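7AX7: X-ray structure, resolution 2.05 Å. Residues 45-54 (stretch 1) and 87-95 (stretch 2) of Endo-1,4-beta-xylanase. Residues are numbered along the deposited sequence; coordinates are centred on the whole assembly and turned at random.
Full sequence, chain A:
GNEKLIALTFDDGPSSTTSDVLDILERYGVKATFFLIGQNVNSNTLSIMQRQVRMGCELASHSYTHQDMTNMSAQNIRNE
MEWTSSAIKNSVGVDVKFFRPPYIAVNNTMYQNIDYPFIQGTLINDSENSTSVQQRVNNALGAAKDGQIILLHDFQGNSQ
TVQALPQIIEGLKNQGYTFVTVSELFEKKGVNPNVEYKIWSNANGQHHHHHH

Stretch 1, residues 45-54: TLSIMQRQVR
Stretch 2 (87-95) AIKNSVGVD

How are the two stretches arranged? Residues 46-54 form a helix, and a second helix, begun earlier in the chain, includes Ala87, Ile88 and Ser91. Their axes cross nearly perpendicularly, at -85°, with a closest approach of 10.6 Å; stretch 2 makes its contacts through Ile88, Ser91, Val92 and Val94. In register, the CA atoms of Leu46 and Ser91 lie 7.3 Å apart, and those of Gln50 and Val92 6.1 Å. No hydrogen bond crosses the contact; it is packing that buries 301 Å² in total.

What does the first turn of stretch 1 contribute? Thr45 O accepts the backbone bond from Met49 N at 3.0 Å. Leu46 (chi1 t, chi2 p) leaves its backbone sideways, yet its end approaches: CD1 is 4.0 Å from Val92 CG1. Ser47 points away.

How does Met49 reach the second helix? Its CA-to-CB bond points toward it, and the m, t, p side chain carries CE to 3.5 Å from Ser91 OG and 4.3 Å from Ile88 CG1 (Ile88 chi1 m, chi2 t). Ser91, chi1 p, turns its hydroxyl back along its own helix, where OG donates to Ala87 O at 2.8 Å. Nearer the backbone, Met49 CB lies 3.9 Å from Val92 CG1.

What surrounds Val92? With chi1 m, it is a knob in the hole formed by Leu46, Met49, Gln50 and Val53. Gln50 (chi1 m, chi2 t) lines this hole with CG 4.0 Å from Val92 CG1.

How does the contact end? Val53, chi1 t, points toward stretch 2 and uses one methyl twice: CG2 is 3.7 Å from Val92 CG2 and 3.7 Å from Val94 CG1. Between those partners Gly93 leaves helical conformation at phi/psi 80/17; Val94 follows, extended at -114/155 with chi1 m.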

# COMPACT_ATOMS: atom_id res chain seq x y z
N THR A 45 -6.24 12.15 11.66
CA THR A 45 -5.19 11.71 10.74
C THR A 45 -4.92 12.71 9.62
O THR A 45 -4.04 12.46 8.79
CB THR A 45 -5.56 10.35 10.13
OG1 THR A 45 -6.86 10.43 9.53
CG2 THR A 45 -5.54 9.26 11.19
N LEU A 46 -5.65 13.82 9.57
CA LEU A 46 -5.51 14.79 8.49
C LEU A 46 -4.06 15.21 8.27
O LEU A 46 -3.56 15.20 7.14
CB LEU A 46 -6.37 16.02 8.78
CG LEU A 46 -6.17 17.20 7.83
CD1 LEU A 46 -6.59 16.81 6.41
CD2 LEU A 46 -6.96 18.41 8.31
N SER A 47 -3.38 15.62 9.34
CA SER A 47 -2.05 16.17 9.16
C SER A 47 -1.09 15.12 8.62
O SER A 47 -0.17 15.45 7.87
CB SER A 47 -1.54 16.79 10.46
OG SER A 47 -1.43 15.82 11.48
N ILE A 48 -1.32 13.85 8.95
CA ILE A 48 -0.49 12.77 8.42
C ILE A 48 -0.74 12.59 6.92
O ILE A 48 0.20 12.50 6.12
CB ILE A 48 -0.75 11.47 9.20
CG1 ILE A 48 -0.24 11.59 10.64
CG2 ILE A 48 -0.15 10.23 8.48
CD1 ILE A 48 -0.79 10.49 11.57
N MET A 49 -2.01 12.57 6.52
CA MET A 49 -2.34 12.46 5.10
C MET A 49 -1.83 13.68 4.32
O MET A 49 -1.37 13.54 3.18
CB MET A 49 -3.85 12.29 4.93
CG MET A 49 -4.41 11.06 5.65
SD MET A 49 -6.19 10.84 5.48
CE MET A 49 -6.37 10.88 3.69
N GLN A 50 -1.91 14.87 4.91
CA GLN A 50 -1.36 16.04 4.23
C GLN A 50 0.14 15.87 3.99
O GLN A 50 0.64 16.18 2.90
CB GLN A 50 -1.62 17.31 5.04
CG GLN A 50 -3.08 17.75 5.11
CD GLN A 50 -3.25 18.98 5.99
OE1 GLN A 50 -2.81 19.00 7.14
NE2 GLN A 50 -3.88 20.02 5.45
N ARG A 51 0.86 15.37 4.99
CA ARG A 51 2.29 15.13 4.84
C ARG A 51 2.57 14.03 3.82
O ARG A 51 3.53 14.13 3.04
CB ARG A 51 2.91 14.78 6.20
CG ARG A 51 4.42 14.59 6.18
CD ARG A 51 4.97 14.14 7.54
NE ARG A 51 6.41 13.85 7.46
CZ ARG A 51 7.09 13.16 8.38
NH1 ARG A 51 6.47 12.68 9.46
NH2 ARG A 51 8.38 12.94 8.21
N GLN A 52 1.75 12.98 3.79
CA GLN A 52 1.91 11.96 2.75
C GLN A 52 1.85 12.60 1.36
O GLN A 52 2.68 12.31 0.50
CB GLN A 52 0.84 10.87 2.91
CG GLN A 52 1.07 9.94 4.10
CD GLN A 52 -0.14 9.04 4.41
OE1 GLN A 52 -1.28 9.50 4.41
NE2 GLN A 52 0.12 7.77 4.66
N VAL A 53 0.86 13.48 1.14
CA VAL A 53 0.76 14.12 -0.17
C VAL A 53 1.95 15.04 -0.42
O VAL A 53 2.52 15.06 -1.51
CB VAL A 53 -0.59 14.85 -0.30
CG1 VAL A 53 -0.62 15.70 -1.56
CG2 VAL A 53 -1.76 13.83 -0.32
N ARG A 54 2.38 15.80 0.60
CA ARG A 54 3.54 16.68 0.42
C ARG A 54 4.76 15.90 -0.03
O ARG A 54 5.53 16.37 -0.88
CB ARG A 54 3.86 17.44 1.71
CG ARG A 54 2.89 18.59 2.00
CD ARG A 54 3.50 19.63 2.96
NE ARG A 54 3.99 19.06 4.23
CZ ARG A 54 3.22 18.74 5.26
NH1 ARG A 54 1.90 18.90 5.21
NH2 ARG A 54 3.77 18.25 6.36
N ALA A 87 -13.63 10.16 0.67
CA ALA A 87 -12.97 10.65 1.88
C ALA A 87 -11.54 11.12 1.59
O ALA A 87 -11.10 12.15 2.10
CB ALA A 87 -12.95 9.56 2.96
N ILE A 88 -10.81 10.37 0.76
CA ILE A 88 -9.44 10.74 0.43
C ILE A 88 -9.42 11.96 -0.49
O ILE A 88 -8.59 12.87 -0.32
CB ILE A 88 -8.71 9.54 -0.18
CG1 ILE A 88 -8.53 8.45 0.87
CG2 ILE A 88 -7.37 9.98 -0.77
CD1 ILE A 88 -8.08 7.12 0.30
N LYS A 89 -10.33 12.01 -1.47
CA LYS A 89 -10.38 13.15 -2.38
C LYS A 89 -10.80 14.42 -1.66
O LYS A 89 -10.18 15.48 -1.83
CB LYS A 89 -11.35 12.85 -3.53
CG LYS A 89 -11.50 14.01 -4.52
CD LYS A 89 -10.18 14.34 -5.20
CE LYS A 89 -10.38 15.34 -6.33
NZ LYS A 89 -9.08 15.70 -6.98
N ASN A 90 -11.84 14.33 -0.83
CA ASN A 90 -12.36 15.52 -0.15
C ASN A 90 -11.48 15.98 1.00
O ASN A 90 -11.63 17.13 1.44
CB ASN A 90 -13.77 15.26 0.37
CG ASN A 90 -14.77 15.11 -0.74
OD1 ASN A 90 -14.51 15.51 -1.88
ND2 ASN A 90 -15.92 14.56 -0.42
N SER A 91 -10.61 15.12 1.53
CA SER A 91 -9.74 15.54 2.62
C SER A 91 -8.47 16.20 2.11
O SER A 91 -8.12 17.30 2.55
CB SER A 91 -9.40 14.37 3.55
OG SER A 91 -8.70 13.33 2.87
N VAL A 92 -7.75 15.54 1.20
CA VAL A 92 -6.44 16.06 0.80
C VAL A 92 -6.28 16.10 -0.72
O VAL A 92 -5.18 16.29 -1.23
CB VAL A 92 -5.30 15.24 1.43
CG1 VAL A 92 -5.41 15.28 2.96
CG2 VAL A 92 -5.30 13.80 0.91
N GLY A 93 -7.38 15.92 -1.46
CA GLY A 93 -7.41 16.30 -2.86
C GLY A 93 -6.78 15.33 -3.85
O GLY A 93 -6.53 15.73 -4.99
N VAL A 94 -6.54 14.08 -3.48
CA VAL A 94 -5.93 13.13 -4.42
C VAL A 94 -6.92 12.04 -4.76
O VAL A 94 -7.84 11.71 -4.00
CB VAL A 94 -4.61 12.52 -3.90
CG1 VAL A 94 -3.63 13.62 -3.55
CG2 VAL A 94 -4.87 11.60 -2.72
N ASP A 95 -6.71 11.45 -5.94
CA ASP A 95 -7.61 10.48 -6.54
C ASP A 95 -7.04 9.08 -6.37
O ASP A 95 -5.96 8.77 -6.89
CB ASP A 95 -7.82 10.82 -8.01
CG ASP A 95 -8.48 12.18 -8.21
OD1 ASP A 95 -9.54 12.42 -7.59
OD2 ASP A 95 -7.92 13.02 -8.95